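Local coordinates for fervidolysin (Fervidobacterium pennivorans, PDB 1R6V), which is a keratin-degrading serine endopeptidase of the subtilisin family that lets its bacterium grow on native feathers, at residues S152-T163 / A221-F232; V165-E173 / S349-I357. The protein carries 1 engineered substitution. All coordinates share one frame; numbering follows the deposited sequence.

Interaction 1: residues S152-T163 / A221-F232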
# COMPACT_ATOMS: atom_id res chain seq x y z
N SER A 152 4.48 -14.64 -28.33
CA SER A 152 3.12 -14.10 -28.28
C SER A 152 2.44 -14.28 -26.91
O SER A 152 1.23 -14.04 -26.77
CB SER A 152 2.26 -14.78 -29.35
OG SER A 152 2.15 -16.16 -29.07
N GLY A 153 3.20 -14.73 -25.92
CA GLY A 153 2.63 -14.93 -24.59
C GLY A 153 2.23 -16.37 -24.28
O GLY A 153 1.57 -16.63 -23.29
N THR A 154 2.63 -17.30 -25.14
CA THR A 154 2.30 -18.71 -24.94
C THR A 154 2.62 -19.22 -23.53
O THR A 154 3.74 -19.05 -23.06
CB THR A 154 3.07 -19.58 -25.95
OG1 THR A 154 2.82 -19.09 -27.27
CG2 THR A 154 2.61 -21.03 -25.86
N ASN A 155 1.63 -19.86 -22.91
CA ASN A 155 1.72 -20.44 -21.56
C ASN A 155 1.77 -19.43 -20.41
O ASN A 155 1.89 -19.82 -19.25
CB ASN A 155 2.94 -21.36 -21.42
CG ASN A 155 2.95 -22.49 -22.44
OD1 ASN A 155 1.92 -23.10 -22.71
ND2 ASN A 155 4.12 -22.78 -22.98
N ILE A 156 1.69 -18.14 -20.73
CA ILE A 156 1.74 -17.13 -19.67
C ILE A 156 0.33 -16.84 -19.19
O ILE A 156 -0.57 -16.61 -20.00
CB ILE A 156 2.41 -15.81 -20.18
CG1 ILE A 156 3.83 -16.08 -20.68
CG2 ILE A 156 2.43 -14.77 -19.05
CD1 ILE A 156 4.74 -16.81 -19.67
N ILE A 157 0.12 -16.88 -17.88
CA ILE A 157 -1.19 -16.60 -17.29
C ILE A 157 -1.18 -15.15 -16.78
O ILE A 157 -0.32 -14.77 -15.99
CB ILE A 157 -1.50 -17.55 -16.11
CG1 ILE A 157 -1.72 -18.97 -16.63
CG2 ILE A 157 -2.76 -17.10 -15.35
CD1 ILE A 157 -1.78 -20.03 -15.53
N VAL A 158 -2.14 -14.36 -17.24
CA VAL A 158 -2.25 -12.96 -16.84
C VAL A 158 -3.49 -12.77 -15.97
O VAL A 158 -4.61 -13.07 -16.43
CB VAL A 158 -2.45 -12.04 -18.07
CG1 VAL A 158 -2.67 -10.60 -17.64
CG2 VAL A 158 -1.26 -12.17 -19.01
N ALA A 159 -3.32 -12.26 -14.76
CA ALA A 159 -4.47 -12.02 -13.90
C ALA A 159 -4.99 -10.62 -14.15
O ALA A 159 -4.24 -9.64 -14.07
CB ALA A 159 -4.11 -12.18 -12.43
N VAL A 160 -6.28 -10.54 -14.47
CA VAL A 160 -6.92 -9.25 -14.69
C VAL A 160 -7.70 -9.01 -13.39
O VAL A 160 -8.76 -9.60 -13.16
CB VAL A 160 -7.83 -9.29 -15.95
CG1 VAL A 160 -8.77 -8.07 -15.98
CG2 VAL A 160 -6.96 -9.28 -17.22
N VAL A 161 -7.15 -8.15 -12.54
CA VAL A 161 -7.68 -7.83 -11.21
C VAL A 161 -8.52 -6.60 -11.45
O VAL A 161 -8.03 -5.48 -11.48
CB VAL A 161 -6.50 -7.59 -10.26
CG1 VAL A 161 -7.01 -7.46 -8.82
CG2 VAL A 161 -5.53 -8.79 -10.40
N ASP A 162 -9.82 -6.83 -11.58
CA ASP A 162 -10.71 -5.79 -12.04
C ASP A 162 -12.18 -6.13 -11.72
O ASP A 162 -12.49 -6.74 -10.68
CB ASP A 162 -10.48 -5.77 -13.56
CG ASP A 162 -10.67 -4.43 -14.19
OD1 ASP A 162 -11.84 -4.00 -14.31
OD2 ASP A 162 -9.65 -3.82 -14.57
N THR A 163 -13.07 -5.75 -12.64
CA THR A 163 -14.52 -5.97 -12.54
C THR A 163 -14.99 -7.36 -12.97
O THR A 163 -16.20 -7.64 -12.92
CB THR A 163 -15.29 -4.99 -13.45
OG1 THR A 163 -14.87 -5.20 -14.82
CG2 THR A 163 -15.03 -3.55 -13.07
N ALA A 221 -0.80 -9.91 -26.65
CA ALA A 221 -0.29 -11.26 -26.37
C ALA A 221 -1.39 -12.29 -26.65
O ALA A 221 -1.97 -12.87 -25.73
CB ALA A 221 0.15 -11.33 -24.89
N PRO A 222 -1.67 -12.55 -27.93
CA PRO A 222 -2.71 -13.52 -28.28
C PRO A 222 -2.44 -14.95 -27.82
O PRO A 222 -3.34 -15.78 -27.84
CB PRO A 222 -2.83 -13.39 -29.79
CG PRO A 222 -1.46 -12.94 -30.21
CD PRO A 222 -1.04 -11.97 -29.13
N GLY A 223 -1.22 -15.22 -27.40
CA GLY A 223 -0.91 -16.57 -26.94
C GLY A 223 -1.15 -16.77 -25.45
O GLY A 223 -1.21 -17.91 -24.96
N ALA A 224 -1.30 -15.66 -24.73
CA ALA A 224 -1.52 -15.71 -23.28
C ALA A 224 -2.94 -16.11 -22.91
O ALA A 224 -3.80 -16.27 -23.77
CB ALA A 224 -1.18 -14.36 -22.65
N LYS A 225 -3.17 -16.28 -21.61
CA LYS A 225 -4.48 -16.65 -21.09
C LYS A 225 -4.84 -15.64 -20.01
O LYS A 225 -3.97 -15.14 -19.31
CB LYS A 225 -4.46 -18.06 -20.48
CG LYS A 225 -4.28 -19.18 -21.50
CD LYS A 225 -5.46 -19.23 -22.45
CE LYS A 225 -5.50 -20.54 -23.22
NZ LYS A 225 -4.31 -20.72 -24.08
N ILE A 226 -6.13 -15.39 -19.88
CA ILE A 226 -6.64 -14.42 -18.91
C ILE A 226 -7.26 -15.10 -17.69
O ILE A 226 -8.16 -15.94 -17.83
CB ILE A 226 -7.73 -13.53 -19.56
CG1 ILE A 226 -7.16 -12.79 -20.77
CG2 ILE A 226 -8.30 -12.55 -18.52
CD1 ILE A 226 -6.08 -11.78 -20.43
N MET A 227 -6.79 -14.72 -16.51
CA MET A 227 -7.33 -15.25 -15.25
C MET A 227 -8.07 -14.10 -14.57
O MET A 227 -7.46 -13.18 -14.06
CB MET A 227 -6.18 -15.75 -14.35
CG MET A 227 -6.60 -16.11 -12.90
SD MET A 227 -5.13 -16.51 -11.87
CE MET A 227 -4.95 -18.33 -12.28
N PRO A 228 -9.41 -14.13 -14.59
CA PRO A 228 -10.15 -13.05 -13.94
C PRO A 228 -10.20 -13.14 -12.41
O PRO A 228 -10.45 -14.21 -11.85
CB PRO A 228 -11.55 -13.14 -14.57
CG PRO A 228 -11.63 -14.56 -15.05
CD PRO A 228 -10.26 -14.92 -15.50
N ILE A 229 -9.91 -12.02 -11.76
CA ILE A 229 -9.96 -11.90 -10.30
C ILE A 229 -10.92 -10.74 -10.08
O ILE A 229 -10.62 -9.60 -10.44
CB ILE A 229 -8.58 -11.59 -9.66
CG1 ILE A 229 -7.54 -12.65 -10.05
CG2 ILE A 229 -8.74 -11.48 -8.13
CD1 ILE A 229 -7.77 -14.08 -9.46
N VAL A 230 -12.08 -11.03 -9.51
CA VAL A 230 -13.08 -9.99 -9.32
C VAL A 230 -12.90 -9.20 -8.05
O VAL A 230 -13.18 -9.70 -6.96
CB VAL A 230 -14.50 -10.62 -9.35
CG1 VAL A 230 -15.58 -9.53 -9.24
CG2 VAL A 230 -14.67 -11.41 -10.64
N ILE A 231 -12.42 -7.96 -8.17
CA ILE A 231 -12.28 -7.13 -6.98
C ILE A 231 -13.25 -5.95 -6.94
O ILE A 231 -13.33 -5.26 -5.91
CB ILE A 231 -10.81 -6.69 -6.76
CG1 ILE A 231 -10.31 -5.78 -7.89
CG2 ILE A 231 -9.93 -7.93 -6.62
CD1 ILE A 231 -9.19 -4.83 -7.42
N PHE A 232 -13.94 -5.72 -8.06
CA PHE A 232 -15.01 -4.74 -8.13
C PHE A 232 -16.16 -5.61 -8.58
O PHE A 232 -16.28 -6.01 -9.73
CB PHE A 232 -14.73 -3.60 -9.11
CG PHE A 232 -13.85 -2.56 -8.51
CD1 PHE A 232 -12.46 -2.67 -8.61
CD2 PHE A 232 -14.39 -1.54 -7.72
CE1 PHE A 232 -11.63 -1.79 -7.93
CE2 PHE A 232 -13.56 -0.65 -7.04
CZ PHE A 232 -12.17 -0.78 -7.14
O HOH W 1 -1.20 -20.01 -23.28
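Met227 N donates to Val158 O at 2.7 Å, with the N-H aimed almost straight at the oxygen (172°). This bond belongs to a regular parallel pairing of strands 157-162 and 225-230. Val158, Val160 and Asp162 use both N and O. Their N atoms give to the carbonyls of Lys225, Met227 and Ile229. Their O atoms take from the N atoms of Met227, Ile229 and Ile231. Asp162 O holds a second donor, Phe232 N at 3.2 Å, which sits above the carbonyl plane. At the other end two turns meet, and Gly223 N bonds to Ser152 O at 2.8 Å. A water there joins Asn155 N to Gly223 O.

Packing follows on both faces of the pair. Val160 CG2 meets Ile226 CG2 at 3.8 Å, on the face covered by helix 200-209. On the reverse face Ile157 CG2 lies against Met227 CB. Further along, Val161 CG1 stands anti to the backbone N (chi1 -172°), which brings it within 3.7 Å of Ile231 CG2 and equally near Ile231 CD1. Ile231 also touches Trp268 of strand 263-269. Cutting Ile231 back to an alanine here would probably open a gap beside Val161 CG1 and Trp268.

Asp162 is the inferred charge-relay aspartate of the subtilase triad, and it faces Ala200, the engineered residue at another triad position. Thr163 N bonds to Asp162 OD1 at 2.7 Å, on the anti lone pair. With its backbone N and O tied to strand 225-230, Asp162 is thus held through both main chain and carboxylate.

Interaction 2: residues V165-E173 / S349-I357. With CA (calcium ion), chain B.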
# COMPACT_ATOMS: atom_id res chain seq x y z
N VAL A 165 -14.54 -10.58 -16.07
CA VAL A 165 -14.43 -10.62 -17.53
C VAL A 165 -15.58 -11.39 -18.20
O VAL A 165 -15.95 -12.46 -17.72
CB VAL A 165 -13.09 -11.31 -17.91
CG1 VAL A 165 -12.97 -11.46 -19.41
CG2 VAL A 165 -11.91 -10.48 -17.34
N ASP A 166 -16.13 -10.86 -19.29
CA ASP A 166 -17.20 -11.59 -19.99
C ASP A 166 -16.54 -12.62 -20.88
O ASP A 166 -16.26 -12.37 -22.06
CB ASP A 166 -18.07 -10.66 -20.84
CG ASP A 166 -19.17 -11.43 -21.58
OD1 ASP A 166 -19.25 -12.67 -21.41
OD2 ASP A 166 -19.96 -10.81 -22.32
N GLY A 167 -16.27 -13.79 -20.31
CA GLY A 167 -15.61 -14.86 -21.03
C GLY A 167 -16.43 -15.44 -22.17
O GLY A 167 -15.91 -16.25 -22.94
N THR A 168 -17.69 -15.03 -22.29
CA THR A 168 -18.53 -15.56 -23.36
C THR A 168 -18.38 -14.74 -24.64
O THR A 168 -18.98 -15.06 -25.66
CB THR A 168 -20.03 -15.62 -22.94
OG1 THR A 168 -20.58 -14.31 -22.87
CG2 THR A 168 -20.17 -16.31 -21.59
N HIS A 169 -17.58 -13.68 -24.58
CA HIS A 169 -17.34 -12.85 -25.76
C HIS A 169 -16.66 -13.76 -26.79
O HIS A 169 -15.73 -14.50 -26.46
CB HIS A 169 -16.40 -11.68 -25.42
CG HIS A 169 -16.41 -10.59 -26.44
ND1 HIS A 169 -15.95 -10.77 -27.72
CD2 HIS A 169 -16.89 -9.32 -26.38
CE1 HIS A 169 -16.15 -9.66 -28.41
NE2 HIS A 169 -16.71 -8.77 -27.62
N PRO A 170 -17.10 -13.70 -28.05
CA PRO A 170 -16.49 -14.55 -29.07
C PRO A 170 -14.99 -14.32 -29.26
O PRO A 170 -14.25 -15.27 -29.47
CB PRO A 170 -17.33 -14.25 -30.32
CG PRO A 170 -17.86 -12.87 -30.08
CD PRO A 170 -18.19 -12.88 -28.61
N ASP A 171 -14.55 -13.07 -29.15
CA ASP A 171 -13.12 -12.74 -29.30
C ASP A 171 -12.29 -13.21 -28.10
O ASP A 171 -11.07 -13.02 -28.08
CB ASP A 171 -12.94 -11.23 -29.47
CG ASP A 171 -12.12 -10.85 -30.70
OD1 ASP A 171 -11.42 -11.72 -31.26
OD2 ASP A 171 -12.17 -9.67 -31.10
N LEU A 172 -12.93 -13.77 -27.08
CA LEU A 172 -12.20 -14.25 -25.91
C LEU A 172 -12.35 -15.75 -25.76
O LEU A 172 -11.92 -16.32 -24.75
CB LEU A 172 -12.67 -13.55 -24.63
CG LEU A 172 -12.41 -12.04 -24.57
CD1 LEU A 172 -12.97 -11.48 -23.26
CD2 LEU A 172 -10.90 -11.78 -24.64
N GLU A 173 -12.95 -16.40 -26.75
CA GLU A 173 -13.13 -17.85 -26.68
C GLU A 173 -11.79 -18.55 -26.52
O GLU A 173 -10.84 -18.25 -27.24
CB GLU A 173 -13.84 -18.36 -27.95
CG GLU A 173 -14.28 -19.83 -27.86
CD GLU A 173 -13.16 -20.82 -28.14
OE1 GLU A 173 -13.24 -21.98 -27.66
OE2 GLU A 173 -12.19 -20.45 -28.85
N SER A 349 -11.64 -2.25 -28.04
CA SER A 349 -11.55 -3.57 -27.43
C SER A 349 -12.92 -4.16 -27.14
O SER A 349 -13.96 -3.54 -27.38
CB SER A 349 -10.73 -3.52 -26.15
OG SER A 349 -10.41 -4.86 -25.74
N THR A 350 -12.88 -5.38 -26.62
CA THR A 350 -14.06 -6.15 -26.26
C THR A 350 -14.81 -5.61 -25.03
O THR A 350 -14.18 -5.19 -24.07
CB THR A 350 -13.65 -7.61 -25.95
OG1 THR A 350 -12.51 -7.61 -25.08
CG2 THR A 350 -13.27 -8.35 -27.22
N VAL A 351 -16.14 -5.58 -25.09
CA VAL A 351 -16.92 -5.19 -23.92
C VAL A 351 -18.00 -6.26 -23.79
O VAL A 351 -18.30 -6.97 -24.76
CB VAL A 351 -17.58 -3.76 -24.01
CG1 VAL A 351 -16.49 -2.69 -24.10
CG2 VAL A 351 -18.56 -3.67 -25.18
N PRO A 352 -18.56 -6.43 -22.59
CA PRO A 352 -19.59 -7.46 -22.40
C PRO A 352 -20.77 -7.25 -23.34
O PRO A 352 -21.13 -6.12 -23.65
CB PRO A 352 -19.97 -7.31 -20.93
CG PRO A 352 -19.58 -5.90 -20.61
CD PRO A 352 -18.30 -5.72 -21.33
N GLY A 353 -21.37 -8.35 -23.78
CA GLY A 353 -22.52 -8.26 -24.68
C GLY A 353 -23.76 -7.67 -24.03
O GLY A 353 -23.85 -7.59 -22.81
N GLU A 354 -24.74 -7.29 -24.85
CA GLU A 354 -25.98 -6.69 -24.36
C GLU A 354 -26.66 -7.43 -23.22
O GLU A 354 -27.19 -6.80 -22.31
CB GLU A 354 -26.96 -6.52 -25.51
CG GLU A 354 -26.49 -5.52 -26.55
CD GLU A 354 -27.59 -5.15 -27.52
OE1 GLU A 354 -28.76 -5.06 -27.08
OE2 GLU A 354 -27.29 -4.93 -28.71
N ASP A 355 -26.65 -8.76 -23.26
CA ASP A 355 -27.29 -9.54 -22.21
C ASP A 355 -26.29 -10.13 -21.21
O ASP A 355 -26.61 -11.07 -20.48
CB ASP A 355 -28.13 -10.67 -22.82
CG ASP A 355 -29.27 -10.15 -23.68
OD1 ASP A 355 -29.85 -9.10 -23.33
OD2 ASP A 355 -29.59 -10.79 -24.69
N SER A 356 -25.09 -9.57 -21.19
CA SER A 356 -24.07 -10.04 -20.25
C SER A 356 -24.22 -9.30 -18.93
O SER A 356 -24.84 -8.24 -18.87
CB SER A 356 -22.67 -9.85 -20.84
OG SER A 356 -22.45 -10.76 -21.91
N ILE A 357 -23.67 -9.87 -17.86
CA ILE A 357 -23.78 -9.27 -16.52
C ILE A 357 -23.29 -7.83 -16.45
O ILE A 357 -23.99 -6.95 -15.95
CB ILE A 357 -22.99 -10.09 -15.47
CG1 ILE A 357 -23.48 -11.54 -15.47
CG2 ILE A 357 -23.15 -9.47 -14.07
CD1 ILE A 357 -22.60 -12.50 -14.65
CA CA B . -9.86 -11.75 -33.00
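Asp166 and His169 meet Thr350, Pro352, Gly353 and Ser356 in a buried loop contact of the catalytic domain. The loop that follows strand 157-162 packs here on the end of strand 347-350 and the turn beyond it. That strand is an edge of a small antiparallel sheet with strand 374-378.

Asp166 carries the polar part. Its CG is anti to the backbone N (chi1 179°), and the carboxylate reaches across to residues 352-356. OD2 accepts two bonds. Ser356 OG donates at a short 2.5 Å from above the carboxylate plane. Gly353 N donates at 3.2 Å, nearly along the C-O axis. Pro352 CB packs beside Asp166 CB.

OD1 turns back to its own loop. Thr168 N gives to Asp166 OD1 at 3.0 Å, which makes an Asx turn, and Thr168 OG1 adds a bond on the syn lone pair. The four bonds fix the rotation of the carboxylate. A type I turn from Gly353 to Ser356 presents the two donors to OD2.

One face of the His169 ring is met by the methyl CG2 of Thr350. This is a CH-pi contact, with CG2 3.5 Å from the ring centroid and 15° off its normal. Val351 O lies in the ring plane at the edge, 3.2 Å from His169 CD2. Asp171 N donates to His169 ND1 in that plane, while His169 NE2 bonds to Thr373 O. This pairing is consistent with a hydrogen on NE2.

Asp171 CB touches Thr350 CG2 at 3.7 Å. Asp171 OD1 binds calcium at 2.3 Å; the side chains of Glu129 and Asp213 and the carbonyl oxygens of Lys211, Lys215 and Ile217 complete the site, which resembles the strong calcium site of subtilisins. Asp171 OD2 bonds to Tyr374 OH.

Interactions 1 and 2 are neighbours in the catalytic domain, with centres about 14 Å apart. A single residue separates Thr163, the end of one segment, from Val165, the start of another. One continuous piece of chain thus leads from the inferred charge-relay Asp162 of interaction 1 to the calcium ligand Asp171 of interaction 2. The two contacts touch through Val165 CG2, which lies 3.9 Å from Pro228 CB and 4.2 Å from Val160 CG1. The side chain of Asp162 comes within about 3 Å of engineered Ala200 and 6 Å of Ser381, side chains at the other inferred charge-relay positions. Helix 200-209 connects the contacts further: Val160 and Ile226 pack on it, as do Val165 and Pro352.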